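Long-range contacts in jasmonate-induced oxygenase 2 (Arabidopsis thaliana, PDB 6LSV), which uses iron, 2-oxoglutarate and dioxygen to hydroxylate the defence hormone jasmonate at its C-12 position, releasing succinate and carbon dioxide: residues P226-G231 / Y279-H284; G232-L237 / A298-P303; G268-I273 / I307-L312; P322-M327 / S345-H350. All coordinates share one frame; numbering follows the deposited sequence.

Contact 1. Residues P226-G231 / Y279-H284; sequences PHSDPG and YKSVEH. With FE (Fe (III) ion), chain E; AKG (2-oxoglutaric acid), chain C; JAA ({(1R,2R)-3-oxo-2-[(2Z)-pent-2-en-1-yl]cyclopentyl}acetic acid), chain D.
H227 and H284 face each other as an antiparallel hydrogen-bonded pair. H284 N gives a nearly straight bond to H227 O (2.9 Å, 168° at the hydrogen), and H227 N donates back to H284 O. The H284 side chain can be followed outward from this pair. From CB, which lies on the same side of the local sheet as that of H227, a chi1 of 38° sets CG between the backbone N and the carbonyl carbon. H227 O sits over one face of the imidazole, offset toward the rim. On the rim, H284 ND1 makes a weak bond to the carbonyl of V282, and H284 CD2 comes 3.2 Å from the 2-oxoglutarate atom O5. H284 CE1 lies 3.5 Å from D229 OD2, and at the tip H284 NE2 reaches the iron at 2.6 Å, with the metal in the ring plane. H227 NE2 binds the same iron at 2.4 Å, the two rings being inclined at 63°, while D229 OD1 supplies the carboxylate ligand. D229 OD2 bonds T234 outside both segments, and a water joins D229 N to V282 O. Two histidines and one carboxylate on one metal form the facial triad of this enzyme class. With O1 of 2-oxoglutarate 2.0 Å from the iron and jasmonate C15 3.3 Å from H227 NE2, the chemistry implies that the cosubstrate and the alkyl end to be hydroxylated converge at this metal.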
# COMPACT_ATOMS: atom_id res chain seq x y z
N PRO A 226 7.53 -2.65 -9.00
CA PRO A 226 7.42 -3.70 -7.97
C PRO A 226 7.90 -3.23 -6.60
O PRO A 226 8.86 -2.46 -6.48
CB PRO A 226 8.32 -4.82 -8.51
CG PRO A 226 8.29 -4.64 -9.97
CD PRO A 226 8.23 -3.15 -10.20
N HIS A 227 7.23 -3.72 -5.57
CA HIS A 227 7.57 -3.43 -4.18
C HIS A 227 6.67 -4.26 -3.27
O HIS A 227 5.59 -4.69 -3.67
CB HIS A 227 7.41 -1.95 -3.84
CG HIS A 227 5.99 -1.52 -3.73
ND1 HIS A 227 5.12 -1.51 -4.81
CD2 HIS A 227 5.26 -1.10 -2.67
CE1 HIS A 227 3.94 -1.10 -4.41
NE2 HIS A 227 3.99 -0.84 -3.12
N SER A 228 7.14 -4.46 -2.05
CA SER A 228 6.28 -4.84 -0.94
C SER A 228 6.11 -3.62 -0.04
O SER A 228 6.98 -2.75 0.03
CB SER A 228 6.86 -6.01 -0.15
OG SER A 228 8.17 -5.74 0.32
N ASP A 229 4.97 -3.56 0.64
CA ASP A 229 4.70 -2.42 1.51
C ASP A 229 5.60 -2.47 2.74
O ASP A 229 5.70 -3.53 3.38
CB ASP A 229 3.23 -2.40 1.91
CG ASP A 229 2.32 -2.15 0.74
OD1 ASP A 229 2.72 -1.39 -0.17
OD2 ASP A 229 1.21 -2.71 0.71
N PRO A 230 6.25 -1.37 3.11
CA PRO A 230 7.20 -1.42 4.23
C PRO A 230 6.55 -1.65 5.58
O PRO A 230 7.20 -2.20 6.48
CB PRO A 230 7.89 -0.05 4.17
CG PRO A 230 6.93 0.83 3.45
CD PRO A 230 6.20 -0.04 2.48
N GLY A 231 5.30 -1.23 5.76
CA GLY A 231 4.67 -1.24 7.07
C GLY A 231 4.13 -2.59 7.47
O GLY A 231 4.56 -3.64 7.00
N TYR A 279 4.81 -15.48 7.79
CA TYR A 279 4.02 -14.71 6.85
C TYR A 279 4.96 -13.99 5.89
O TYR A 279 6.01 -13.49 6.30
CB TYR A 279 3.13 -13.69 7.57
CG TYR A 279 2.06 -14.30 8.45
CD1 TYR A 279 1.60 -15.59 8.24
CD2 TYR A 279 1.52 -13.57 9.50
CE1 TYR A 279 0.62 -16.13 9.04
CE2 TYR A 279 0.54 -14.11 10.31
CZ TYR A 279 0.09 -15.39 10.07
OH TYR A 279 -0.88 -15.93 10.88
N LYS A 280 4.59 -13.97 4.61
CA LYS A 280 5.37 -13.29 3.59
C LYS A 280 4.65 -12.03 3.15
O LYS A 280 3.42 -12.03 3.01
CB LYS A 280 5.62 -14.20 2.39
CG LYS A 280 6.44 -15.44 2.74
CD LYS A 280 7.82 -15.06 3.27
CE LYS A 280 8.68 -16.29 3.48
NZ LYS A 280 8.34 -17.36 2.51
N SER A 281 5.40 -10.96 2.93
CA SER A 281 4.81 -9.74 2.38
C SER A 281 4.66 -9.90 0.87
O SER A 281 5.61 -10.31 0.18
CB SER A 281 5.66 -8.52 2.72
OG SER A 281 6.96 -8.61 2.17
N VAL A 282 3.47 -9.59 0.36
CA VAL A 282 3.22 -9.71 -1.07
C VAL A 282 3.98 -8.64 -1.84
O VAL A 282 4.12 -7.49 -1.38
CB VAL A 282 1.71 -9.63 -1.36
CG1 VAL A 282 1.13 -8.30 -0.89
CG2 VAL A 282 1.44 -9.84 -2.85
N GLU A 283 4.50 -9.01 -3.00
CA GLU A 283 5.12 -8.07 -3.93
C GLU A 283 4.11 -7.75 -5.03
O GLU A 283 3.58 -8.66 -5.67
CB GLU A 283 6.39 -8.66 -4.53
CG GLU A 283 7.15 -7.73 -5.45
CD GLU A 283 8.43 -8.34 -5.97
OE1 GLU A 283 8.60 -9.58 -5.85
OE2 GLU A 283 9.28 -7.60 -6.51
N HIS A 284 3.84 -6.46 -5.23
CA HIS A 284 2.84 -6.07 -6.21
C HIS A 284 3.36 -4.91 -7.06
O HIS A 284 4.36 -4.26 -6.74
CB HIS A 284 1.51 -5.70 -5.55
CG HIS A 284 1.66 -4.95 -4.26
ND1 HIS A 284 2.02 -5.57 -3.08
CD2 HIS A 284 1.49 -3.64 -3.96
CE1 HIS A 284 2.07 -4.68 -2.11
NE2 HIS A 284 1.75 -3.50 -2.62
FE FE E . 1.72 -0.90 -2.35
C1 AKG C . -0.18 0.61 -3.34
O1 AKG C . -0.10 -0.04 -2.26
O2 AKG C . 0.14 1.83 -3.34
C2 AKG C . -0.63 -0.09 -4.62
O5 AKG C . 0.03 -0.99 -5.03
C3 AKG C . -1.90 0.32 -5.38
C4 AKG C . -2.57 -0.93 -5.95
C5 AKG C . -3.56 -0.57 -7.06
O3 AKG C . -4.58 -1.28 -7.28
O4 AKG C . -3.36 0.46 -7.75
O01 JAA D . 4.05 7.07 -0.43
O02 JAA D . 5.17 4.99 5.48
O03 JAA D . 7.12 5.89 5.10
C04 JAA D . 5.12 5.86 2.54
C05 JAA D . 5.06 5.62 0.93
C06 JAA D . 5.68 7.30 2.68
C07 JAA D . 5.54 7.89 1.44
C08 JAA D . 4.76 6.80 0.49
C09 JAA D . 3.94 4.56 0.53
C10 JAA D . 5.98 4.92 3.19
C11 JAA D . 4.52 3.14 0.57
C12 JAA D . 6.10 5.29 4.67
C13 JAA D . 4.34 2.30 -0.43
C14 JAA D . 3.56 2.69 -1.68
C15 JAA D . 4.39 2.40 -2.92
O HOH W 1 2.96 -6.03 1.02

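Contact 2. Residues G232-L237 / A298-P303; sequences GMTILL and AFFYNP. With AKG (2-oxoglutaric acid), chain C; JAA ({(1R,2R)-3-oxo-2-[(2Z)-pent-2-en-1-yl]cyclopentyl}acetic acid), chain D.
M233 with Y301 and I235 with F299 are the two hydrogen-bonded pairs that make the tight part of this antiparallel contact. Y301 N reaches M233 O at 2.8 Å, lying nearly along the C=O axis, and M233 N returns a bond to Y301 O. I235 and F299 repeat the exchange, with I235 N 2.8 Å from F299 O. Side chains follow the alternation: M233, I235, F299 and Y301 share one face, T234, L236, A298 and F300 the other. M233 CG packs on Y301 CB at 3.8 Å, and I235 runs beside F299 in the same direction. T234 and F300 also lie side by side; T234 OG1, whose polar partner is D229, comes to the edge of the F300 ring, near its plane, 3.4 Å from F300 CD1. The axes of strands 233-237 and 298-302, 4.6 Å apart and at 163°, describe neighbours in the major sheet of the double-stranded beta-helix (jelly-roll) core of 2-oxoglutarate oxygenases. G232 and M233 both face Y301, a classic beta bulge, and there G232 N takes a lone pair of N302 OD1. Contacts are looser at L236 and A298, where L236 CD1 and A298 CB are 4.4 Å apart. Both side chains meet 2-oxoglutarate instead, L236 CD1 at 3.7 Å from its C4 and A298 CB beside its O1. On this face a chi1 of -55° sets F300 CG anti to the carbonyl carbon; F300 CZ, farther out, is 3.9 Å from jasmonate C09. L237 makes no contact with 298-303, but its backbone continues the pairing at L297.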
# COMPACT_ATOMS: atom_id res chain seq x y z
N GLY A 232 3.15 -2.55 8.38
CA GLY A 232 2.58 -3.75 8.96
C GLY A 232 1.66 -4.50 8.01
O GLY A 232 2.01 -5.58 7.52
N MET A 233 0.47 -3.96 7.76
CA MET A 233 -0.42 -4.51 6.76
C MET A 233 -1.06 -3.37 5.98
O MET A 233 -1.19 -2.25 6.48
CB MET A 233 -1.53 -5.39 7.38
CG MET A 233 -2.23 -4.79 8.58
SD MET A 233 -3.66 -5.77 9.08
CE MET A 233 -4.81 -5.36 7.77
N THR A 234 -1.44 -3.67 4.74
CA THR A 234 -2.13 -2.72 3.88
C THR A 234 -3.54 -3.22 3.61
O THR A 234 -3.74 -4.39 3.28
CB THR A 234 -1.38 -2.53 2.56
OG1 THR A 234 -0.02 -2.19 2.81
CG2 THR A 234 -2.03 -1.42 1.73
N ILE A 235 -4.51 -2.34 3.78
CA ILE A 235 -5.88 -2.59 3.34
C ILE A 235 -6.07 -1.80 2.05
O ILE A 235 -6.08 -0.56 2.06
CB ILE A 235 -6.91 -2.20 4.42
CG1 ILE A 235 -6.71 -3.06 5.66
CG2 ILE A 235 -8.33 -2.38 3.90
CD1 ILE A 235 -7.61 -2.69 6.81
N LEU A 236 -6.19 -2.52 0.94
CA LEU A 236 -6.19 -1.93 -0.39
C LEU A 236 -7.60 -1.96 -0.97
O LEU A 236 -8.24 -3.02 -1.01
CB LEU A 236 -5.23 -2.69 -1.31
CG LEU A 236 -5.07 -2.32 -2.78
CD1 LEU A 236 -4.66 -0.86 -2.95
CD2 LEU A 236 -4.04 -3.23 -3.44
N LEU A 237 -8.08 -0.80 -1.41
CA LEU A 237 -9.34 -0.70 -2.15
C LEU A 237 -8.99 -0.44 -3.61
O LEU A 237 -8.82 0.72 -4.02
CB LEU A 237 -10.24 0.40 -1.60
CG LEU A 237 -11.60 0.52 -2.30
CD1 LEU A 237 -12.26 -0.84 -2.44
CD2 LEU A 237 -12.51 1.49 -1.55
N ALA A 298 -4.84 2.99 -0.68
CA ALA A 298 -3.95 2.13 0.10
C ALA A 298 -3.93 2.65 1.53
O ALA A 298 -3.36 3.71 1.81
CB ALA A 298 -2.55 2.11 -0.50
N PHE A 299 -4.54 1.89 2.44
CA PHE A 299 -4.52 2.19 3.86
C PHE A 299 -3.42 1.36 4.51
O PHE A 299 -3.37 0.14 4.35
CB PHE A 299 -5.88 1.88 4.49
CG PHE A 299 -5.92 2.01 5.99
CD1 PHE A 299 -5.69 0.92 6.80
CD2 PHE A 299 -6.22 3.23 6.58
CE1 PHE A 299 -5.73 1.03 8.18
CE2 PHE A 299 -6.26 3.36 7.95
CZ PHE A 299 -6.02 2.26 8.75
N PHE A 300 -2.52 2.03 5.24
CA PHE A 300 -1.38 1.39 5.87
C PHE A 300 -1.60 1.33 7.37
O PHE A 300 -1.81 2.37 8.01
CB PHE A 300 -0.08 2.13 5.55
CG PHE A 300 0.18 2.30 4.08
CD1 PHE A 300 0.36 1.20 3.25
CD2 PHE A 300 0.26 3.57 3.52
CE1 PHE A 300 0.61 1.36 1.89
CE2 PHE A 300 0.51 3.73 2.17
CZ PHE A 300 0.68 2.63 1.36
N TYR A 301 -1.55 0.12 7.93
CA TYR A 301 -1.67 -0.11 9.37
C TYR A 301 -0.28 -0.49 9.88
O TYR A 301 0.22 -1.58 9.57
CB TYR A 301 -2.70 -1.20 9.66
CG TYR A 301 -3.12 -1.29 11.10
CD1 TYR A 301 -4.01 -0.37 11.65
CD2 TYR A 301 -2.65 -2.31 11.91
CE1 TYR A 301 -4.41 -0.47 12.97
CE2 TYR A 301 -3.04 -2.41 13.23
CZ TYR A 301 -3.92 -1.49 13.76
OH TYR A 301 -4.31 -1.59 15.07
N ASN A 302 0.33 0.40 10.66
CA ASN A 302 1.75 0.24 10.93
C ASN A 302 2.01 0.15 12.43
O ASN A 302 1.24 0.66 13.24
CB ASN A 302 2.53 1.43 10.35
CG ASN A 302 2.39 1.53 8.85
OD1 ASN A 302 2.32 0.52 8.15
ND2 ASN A 302 2.34 2.76 8.34
N PRO A 303 3.10 -0.50 12.82
CA PRO A 303 3.51 -0.45 14.23
C PRO A 303 3.98 0.94 14.60
O PRO A 303 4.46 1.70 13.76
CB PRO A 303 4.65 -1.47 14.31
CG PRO A 303 5.18 -1.57 12.92
CD PRO A 303 4.01 -1.33 12.01
C1 AKG C . -0.18 0.61 -3.34
O1 AKG C . -0.10 -0.04 -2.26
O2 AKG C . 0.14 1.83 -3.34
C2 AKG C . -0.63 -0.09 -4.62
O5 AKG C . 0.03 -0.99 -5.03
C3 AKG C . -1.90 0.32 -5.38
C4 AKG C . -2.57 -0.93 -5.95
C5 AKG C . -3.56 -0.57 -7.06
O3 AKG C . -4.58 -1.28 -7.28
O4 AKG C . -3.36 0.46 -7.75
O01 JAA D . 4.05 7.07 -0.43
O02 JAA D . 5.17 4.99 5.48
O03 JAA D . 7.12 5.89 5.10
C04 JAA D . 5.12 5.86 2.54
C05 JAA D . 5.06 5.62 0.93
C06 JAA D . 5.68 7.30 2.68
C07 JAA D . 5.54 7.89 1.44
C08 JAA D . 4.76 6.80 0.49
C09 JAA D . 3.94 4.56 0.53
C10 JAA D . 5.98 4.92 3.19
C11 JAA D . 4.52 3.14 0.57
C12 JAA D . 6.10 5.29 4.67
C13 JAA D . 4.34 2.30 -0.43
C14 JAA D . 3.56 2.69 -1.68
C15 JAA D . 4.39 2.40 -2.92

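Contact 3. Residues G268-I273 / I307-L312; sequences GDQIQI and IPIQPL
I309 is the first residue of 307-312 to meet the helix, and its CB points toward it. The branch methyl CG2 of I309 lies 3.3 Å from Q270 OE1 and 4.0 Å from CG2 of I273, so one methyl touches two residues a helical turn apart. CG1 of I309 also packs on Q270 OE1, at 3.4 Å, and the two side chains cross at about a right angle. The bend in the Q270 chain is at chi2 (-48°), which turns CD away from an extended path. The other end of that amide, NE2, bonds the carbonyl of P230, so the oxygen rests against aliphatic carbon while the nitrogen holds a polar partner. Next in the chain, the CB of Q310 points away from the helix and the residue adds little area. P311 then closes on I273. P311 CA donates a CH...O contact to I273 O at 3.1 Å, with 132° at the hydrogen, and CB and CG of P311 are both 3.5 Å from I273 O. P311 N has no hydrogen to offer that carbonyl. On the side-chain side, CD of P311 meets CG2 of I273 at 3.9 Å. L312 moves on to a backbone bond with L274, at the end of the helix. G268 is the N-cap residue, directly after strand 263-267, and I309 pairs with M327. The packing thus joins the short helix 269-274, between strands 263-267 and 284-286 of the jelly-roll core, to the small two-stranded antiparallel sheet of 308-309 and 327-328.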
# COMPACT_ATOMS: atom_id res chain seq x y z
N GLY A 268 2.46 -6.73 5.13
CA GLY A 268 3.55 -5.81 4.91
C GLY A 268 4.89 -6.36 5.40
O GLY A 268 4.97 -7.43 6.00
N ASP A 269 5.94 -5.58 5.12
CA ASP A 269 7.29 -5.99 5.49
C ASP A 269 7.42 -6.18 7.00
O ASP A 269 8.12 -7.09 7.46
CB ASP A 269 8.30 -4.96 5.00
CG ASP A 269 8.74 -5.19 3.56
OD1 ASP A 269 8.31 -6.21 2.96
OD2 ASP A 269 9.51 -4.37 3.03
N GLN A 270 6.74 -5.34 7.78
CA GLN A 270 6.88 -5.42 9.23
C GLN A 270 6.30 -6.72 9.79
O GLN A 270 6.84 -7.27 10.75
CB GLN A 270 6.21 -4.21 9.88
CG GLN A 270 6.88 -2.89 9.55
CD GLN A 270 8.38 -2.94 9.73
OE1 GLN A 270 8.88 -3.27 10.80
NE2 GLN A 270 9.12 -2.62 8.67
N ILE A 271 5.21 -7.22 9.20
CA ILE A 271 4.64 -8.47 9.70
C ILE A 271 5.48 -9.66 9.25
O ILE A 271 5.62 -10.63 10.01
CB ILE A 271 3.17 -8.59 9.26
CG1 ILE A 271 2.32 -7.57 10.01
CG2 ILE A 271 2.64 -10.00 9.49
CD1 ILE A 271 0.83 -7.74 9.83
N GLN A 272 6.07 -9.61 8.06
CA GLN A 272 6.99 -10.67 7.66
C GLN A 272 8.12 -10.80 8.67
O GLN A 272 8.53 -11.92 9.02
CB GLN A 272 7.55 -10.40 6.26
CG GLN A 272 8.74 -11.31 5.89
CD GLN A 272 9.04 -11.35 4.40
OE1 GLN A 272 8.17 -11.14 3.56
NE2 GLN A 272 10.29 -11.65 4.07
N ILE A 273 8.63 -9.67 9.17
CA ILE A 273 9.70 -9.70 10.16
C ILE A 273 9.19 -10.23 11.50
O ILE A 273 9.85 -11.05 12.14
CB ILE A 273 10.32 -8.29 10.31
CG1 ILE A 273 10.93 -7.84 8.99
CG2 ILE A 273 11.36 -8.28 11.42
CD1 ILE A 273 10.99 -6.34 8.84
N ILE A 307 9.20 1.75 17.91
CA ILE A 307 9.34 0.42 18.49
C ILE A 307 10.33 -0.38 17.65
O ILE A 307 10.13 -0.51 16.43
CB ILE A 307 7.99 -0.31 18.57
CG1 ILE A 307 7.06 0.38 19.56
CG2 ILE A 307 8.20 -1.77 18.94
CD1 ILE A 307 5.74 -0.35 19.73
N PRO A 308 11.40 -0.91 18.23
CA PRO A 308 12.29 -1.80 17.47
C PRO A 308 11.56 -3.08 17.10
O PRO A 308 11.15 -3.86 17.96
CB PRO A 308 13.45 -2.07 18.44
CG PRO A 308 13.39 -0.96 19.44
CD PRO A 308 11.93 -0.60 19.57
N ILE A 309 11.39 -3.30 15.80
CA ILE A 309 10.68 -4.45 15.27
C ILE A 309 11.67 -5.58 15.05
O ILE A 309 12.72 -5.38 14.43
CB ILE A 309 9.95 -4.10 13.97
CG1 ILE A 309 8.84 -3.07 14.23
CG2 ILE A 309 9.40 -5.35 13.30
CD1 ILE A 309 7.80 -3.54 15.21
N GLN A 310 11.34 -6.76 15.56
CA GLN A 310 12.16 -7.95 15.35
C GLN A 310 11.25 -9.16 15.38
O GLN A 310 10.09 -9.07 15.79
CB GLN A 310 13.27 -8.06 16.41
CG GLN A 310 12.80 -7.95 17.85
CD GLN A 310 13.93 -8.17 18.83
OE1 GLN A 310 14.74 -9.08 18.67
NE2 GLN A 310 14.00 -7.32 19.85
N PRO A 311 11.74 -10.32 14.93
CA PRO A 311 10.92 -11.54 15.01
C PRO A 311 10.43 -11.79 16.43
O PRO A 311 11.19 -11.68 17.40
CB PRO A 311 11.89 -12.63 14.55
CG PRO A 311 12.83 -11.93 13.64
CD PRO A 311 12.98 -10.53 14.17
N LEU A 312 9.15 -12.12 16.55
CA LEU A 312 8.57 -12.40 17.85
C LEU A 312 9.32 -13.53 18.53
O LEU A 312 9.69 -14.52 17.89
CB LEU A 312 7.08 -12.75 17.71
CG LEU A 312 6.15 -11.61 17.32
CD1 LEU A 312 4.82 -12.15 16.78
CD2 LEU A 312 5.91 -10.68 18.50

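Contact 4. Residues P322-M327 / S345-H350; sequences PLYPPM and SHVESH
Y324 and H350 meet where the chain running into strand 327-328 packs on the end of the C-terminal helix 345-348, a peripheral helix beside the jelly-roll core. Between rings the contact is rim to rim: the centroids are 5.9 Å apart with planes at 25°, and CD2 of Y324 comes 3.8 Å from CD2 of H350. H350 reaches this position with its CG anti to the backbone N (chi1 -165°). Apolar packing adds to the pair. P325 CD lies over one face of the imidazole, the two side chains running past each other in opposite directions, and Y324 CE2 touches CG2 of V347 at 3.8 Å. M327 adds a sulfur contact, SD standing 4.4 Å from the H350 ring centroid and oblique to its normal, while M327 CB reaches H350 CE1. I273 of helix 269-274 touches both rings, placing them against the protein body. Among polar groups, V347 O sits at the edge of the tyrosine ring, in its plane, 3.5 Å from Y324 CE2. The phenol OH bonds S277 and Q272 beyond the segments. A water lies between P325 O and H350 NE2; it appears to donate to P325 O, though more acceptors than protons are in reach, and its oxygen is in the imidazole plane, 3.0 Å from H350 NE2.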
# COMPACT_ATOMS: atom_id res chain seq x y z
N PRO A 322 15.98 -16.28 14.89
CA PRO A 322 15.42 -15.03 14.34
C PRO A 322 16.18 -14.59 13.10
O PRO A 322 17.41 -14.51 13.10
CB PRO A 322 15.59 -14.04 15.50
CG PRO A 322 16.76 -14.57 16.27
CD PRO A 322 16.62 -16.07 16.20
N LEU A 323 15.44 -14.32 12.03
CA LEU A 323 16.02 -14.07 10.72
C LEU A 323 16.33 -12.60 10.45
O LEU A 323 16.96 -12.30 9.43
CB LEU A 323 15.10 -14.60 9.62
CG LEU A 323 14.99 -16.12 9.50
CD1 LEU A 323 13.66 -16.52 8.88
CD2 LEU A 323 16.15 -16.67 8.68
N TYR A 324 15.92 -11.68 11.33
CA TYR A 324 16.15 -10.26 11.12
C TYR A 324 16.58 -9.59 12.42
O TYR A 324 16.05 -9.91 13.49
CB TYR A 324 14.89 -9.54 10.59
CG TYR A 324 14.19 -10.22 9.44
CD1 TYR A 324 13.25 -11.22 9.66
CD2 TYR A 324 14.45 -9.85 8.12
CE1 TYR A 324 12.60 -11.84 8.60
CE2 TYR A 324 13.80 -10.46 7.06
CZ TYR A 324 12.88 -11.45 7.31
OH TYR A 324 12.23 -12.07 6.26
N PRO A 325 17.53 -8.66 12.35
CA PRO A 325 17.90 -7.88 13.54
C PRO A 325 16.83 -6.85 13.86
O PRO A 325 15.96 -6.57 13.02
CB PRO A 325 19.21 -7.20 13.11
CG PRO A 325 19.11 -7.12 11.63
CD PRO A 325 18.41 -8.38 11.21
N PRO A 326 16.85 -6.27 15.06
CA PRO A 326 15.84 -5.27 15.41
C PRO A 326 16.06 -3.96 14.66
O PRO A 326 17.20 -3.53 14.45
CB PRO A 326 16.03 -5.08 16.92
CG PRO A 326 17.44 -5.51 17.17
CD PRO A 326 17.68 -6.64 16.22
N MET A 327 14.96 -3.33 14.26
CA MET A 327 15.00 -2.04 13.59
C MET A 327 13.64 -1.38 13.71
O MET A 327 12.62 -2.02 13.43
CB MET A 327 15.40 -2.19 12.11
CG MET A 327 15.47 -0.88 11.34
SD MET A 327 15.86 -1.08 9.59
CE MET A 327 17.65 -0.96 9.60
N SER A 345 13.70 -6.29 -2.20
CA SER A 345 15.10 -6.25 -1.83
C SER A 345 15.33 -5.51 -0.51
O SER A 345 16.36 -5.72 0.13
CB SER A 345 15.93 -5.60 -2.94
OG SER A 345 15.64 -4.22 -3.07
N HIS A 346 14.38 -4.66 -0.10
CA HIS A 346 14.53 -3.94 1.16
C HIS A 346 14.47 -4.89 2.35
O HIS A 346 15.31 -4.84 3.25
CB HIS A 346 13.47 -2.85 1.28
CG HIS A 346 13.71 -1.66 0.39
ND1 HIS A 346 12.69 -0.98 -0.24
CD2 HIS A 346 14.86 -1.04 0.04
CE1 HIS A 346 13.20 0.01 -0.95
NE2 HIS A 346 14.51 -0.00 -0.80
N VAL A 347 13.47 -5.79 2.37
CA VAL A 347 13.35 -6.72 3.49
C VAL A 347 14.35 -7.87 3.37
O VAL A 347 14.81 -8.40 4.38
CB VAL A 347 11.90 -7.23 3.62
CG1 VAL A 347 11.48 -8.00 2.38
CG2 VAL A 347 11.74 -8.08 4.88
N GLU A 348 14.70 -8.27 2.15
CA GLU A 348 15.64 -9.39 2.01
C GLU A 348 17.07 -8.97 2.31
O GLU A 348 17.86 -9.79 2.77
CB GLU A 348 15.52 -10.00 0.62
CG GLU A 348 14.65 -11.26 0.61
CD GLU A 348 13.80 -11.39 -0.63
OE1 GLU A 348 14.23 -10.89 -1.69
OE2 GLU A 348 12.69 -11.97 -0.55
N SER A 349 17.43 -7.71 2.07
CA SER A 349 18.71 -7.21 2.56
C SER A 349 18.70 -6.98 4.06
O SER A 349 19.74 -6.63 4.63
CB SER A 349 19.09 -5.92 1.84
OG SER A 349 18.37 -4.82 2.37
N HIS A 350 17.55 -7.15 4.71
CA HIS A 350 17.43 -7.03 6.16
C HIS A 350 17.64 -8.36 6.87
O HIS A 350 17.83 -8.36 8.09
CB HIS A 350 16.05 -6.44 6.50
CG HIS A 350 15.93 -5.93 7.90
ND1 HIS A 350 16.83 -5.05 8.46
CD2 HIS A 350 15.00 -6.16 8.86
CE1 HIS A 350 16.47 -4.77 9.70
NE2 HIS A 350 15.35 -5.43 9.96
O HOH W 2 13.23 -5.25 12.04

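Contacts 1 and 2 are the core: their centres lie 11 Å apart, and both touch 2-oxoglutarate and jasmonate. Contact 2 is backbone strand pairing; contact 1 has a single bridged pair and is ruled by metal coordination. Contacts 3 and 4 lie farther out, about 16 and 19 Å from the chain centre to theirs, and rest on apolar and CH...O packing; contact 3 is still buried, contact 4 only partly. These two share the small sheet, each contributing one of its strands, and both lean on helix 269-274. That helix ties the two zones together: D269 holds S228 and the backbone of D229 in contact 1, while G268 bonds G232 in contact 2.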